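Local coordinates for protein-L-isoaspartate O-methyltransferase beta-aspartate methyltransferase (Plasmodium falciparum, PDB 2PBF), which probably repairs damaged proteins by transferring a methyl group from S-adenosyl-L-methionine to the carboxylate of abnormal isoaspartyl residues, at residues I85-G90 and I166-S171. Sequence-based numbering, arbitrary orientation.
Sequences IDVGSG and IHVGAS. With SAH (S-adenosyl-L-homocysteine), chain C.
The His-167 ring and the Asp-86 carboxylate lie side by side, their planes 54° apart. Asp-86 OD1 sits at the ring's edge, in its plane, and accepts the N-H of ND1 at 2.9 Å, although it is met from above the carboxylate plane; the amino N of S-adenosyl-L-homocysteine also neighbours this edge. As paired residues the two project from the same face; with CG anti to the backbone N (chi1 -176°) the carboxylate comes nearer the ring. Each type can bond at two atoms: Thr-95 OG1 hydrogen-bonds Asp-86 OD2, and Ser-70 OG weakly hydrogen-bonds His-167 NE2. The strands are parallel: His-167 N gives a bond to Ile-85 O, Val-87 N to His-167 O, and Gly-169 N to Val-87 O. On the other face branched aliphatics suit the strand and fill the core, Ile-85 CG2 lying 3.7 Å from Ile-166 CG1 and Val-87 CG1 3.8 Å from Val-168 CG1. At phi 93° a side chain on Gly-88 would jam against the preceding carbonyl O and clash with the ligand's O4', as befits the glycine-rich loop of Rossmann-like methyltransferases. Helix 93-101 packs over the Asp-86 and His-167 face, helix 177-182 over the aliphatic one, while strands 111-116 and 187-195 flank the central pair.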
# COMPACT_ATOMS: atom_id res chain seq x y z
N ILE A 85 -5.62 4.64 -2.24
CA ILE A 85 -6.21 3.35 -1.90
C ILE A 85 -5.11 2.29 -1.90
O ILE A 85 -4.26 2.26 -2.81
CB ILE A 85 -7.45 2.98 -2.81
CG1 ILE A 85 -8.01 1.59 -2.46
CG2 ILE A 85 -7.13 3.12 -4.33
CD1 ILE A 85 -9.39 1.33 -3.10
N ASP A 86 -5.10 1.48 -0.85
CA ASP A 86 -4.14 0.40 -0.70
C ASP A 86 -4.92 -0.87 -0.90
O ASP A 86 -5.75 -1.25 -0.05
CB ASP A 86 -3.51 0.44 0.70
CG ASP A 86 -2.42 -0.59 0.90
OD1 ASP A 86 -1.91 -1.16 -0.08
OD2 ASP A 86 -2.06 -0.84 2.08
N VAL A 87 -4.67 -1.51 -2.03
CA VAL A 87 -5.39 -2.71 -2.39
C VAL A 87 -4.59 -3.93 -1.90
O VAL A 87 -3.53 -4.23 -2.44
CB VAL A 87 -5.59 -2.82 -3.92
CG1 VAL A 87 -6.32 -4.16 -4.28
CG2 VAL A 87 -6.37 -1.59 -4.47
N GLY A 88 -5.14 -4.63 -0.91
CA GLY A 88 -4.46 -5.78 -0.30
C GLY A 88 -3.69 -5.26 0.88
O GLY A 88 -2.47 -5.44 0.99
N SER A 89 -4.40 -4.59 1.79
CA SER A 89 -3.74 -3.78 2.80
C SER A 89 -2.98 -4.64 3.83
O SER A 89 -2.02 -4.16 4.43
CB SER A 89 -4.72 -2.78 3.44
OG SER A 89 -5.90 -3.42 3.90
N GLY A 90 -3.40 -5.90 4.01
CA GLY A 90 -2.62 -6.89 4.74
C GLY A 90 -2.41 -6.54 6.20
O GLY A 90 -3.39 -6.43 6.95
N ILE A 166 -2.86 4.63 -6.20
CA ILE A 166 -3.38 3.28 -6.01
C ILE A 166 -2.22 2.31 -5.83
O ILE A 166 -1.39 2.16 -6.71
CB ILE A 166 -4.31 2.78 -7.17
CG1 ILE A 166 -5.37 3.85 -7.51
CG2 ILE A 166 -4.92 1.40 -6.80
CD1 ILE A 166 -6.45 3.42 -8.51
N HIS A 167 -2.16 1.67 -4.69
CA HIS A 167 -1.13 0.70 -4.47
C HIS A 167 -1.79 -0.65 -4.39
O HIS A 167 -2.81 -0.82 -3.73
CB HIS A 167 -0.35 0.99 -3.20
CG HIS A 167 0.61 -0.09 -2.84
ND1 HIS A 167 0.28 -1.11 -1.97
CD2 HIS A 167 1.86 -0.34 -3.27
CE1 HIS A 167 1.30 -1.94 -1.88
NE2 HIS A 167 2.27 -1.49 -2.65
N VAL A 168 -1.23 -1.61 -5.10
CA VAL A 168 -1.79 -2.93 -5.06
C VAL A 168 -0.67 -3.85 -4.58
O VAL A 168 0.36 -3.96 -5.24
CB VAL A 168 -2.31 -3.35 -6.45
CG1 VAL A 168 -3.15 -4.57 -6.33
CG2 VAL A 168 -3.11 -2.19 -7.11
N GLY A 169 -0.89 -4.51 -3.45
CA GLY A 169 0.18 -5.28 -2.79
C GLY A 169 0.11 -6.78 -3.08
O GLY A 169 0.66 -7.56 -2.32
N ALA A 170 -0.55 -7.14 -4.19
CA ALA A 170 -0.72 -8.51 -4.60
C ALA A 170 -0.73 -8.53 -6.12
O ALA A 170 -1.14 -7.56 -6.77
CB ALA A 170 -2.01 -9.11 -4.02
N SER A 171 -0.23 -9.64 -6.68
CA SER A 171 -0.03 -9.79 -8.10
C SER A 171 -1.30 -10.22 -8.83
O SER A 171 -2.03 -11.10 -8.38
CB SER A 171 1.05 -10.82 -8.34
OG SER A 171 1.24 -10.98 -9.72
N SAH C . 0.72 -4.34 1.78
CA SAH C . 0.56 -5.63 2.50
CB SAH C . 0.69 -6.77 1.52
CG SAH C . 0.07 -8.02 2.12
SD SAH C . 0.17 -9.42 1.00
C SAH C . 1.53 -5.81 3.67
O SAH C . 2.72 -5.52 3.50
OXT SAH C . 1.14 -6.23 4.79
C5' SAH C . -1.20 -8.94 -0.07
C4' SAH C . -2.58 -8.88 0.58
O4' SAH C . -3.52 -8.81 -0.46
C3' SAH C . -2.99 -10.07 1.44
O3' SAH C . -3.28 -9.61 2.75
C2' SAH C . -4.22 -10.64 0.75
O2' SAH C . -5.18 -11.12 1.67
C1' SAH C . -4.72 -9.44 -0.02
N9 SAH C . -5.52 -9.73 -1.23
C8 SAH C . -5.31 -10.74 -2.12
N7 SAH C . -6.23 -10.63 -3.11
C5 SAH C . -7.04 -9.58 -2.85
C6 SAH C . -8.15 -9.05 -3.52
N6 SAH C . -8.62 -9.57 -4.65
N1 SAH C . -8.76 -7.92 -3.02
C2 SAH C . -8.30 -7.35 -1.85
N3 SAH C . -7.22 -7.90 -1.21
C4 SAH C . -6.59 -9.00 -1.69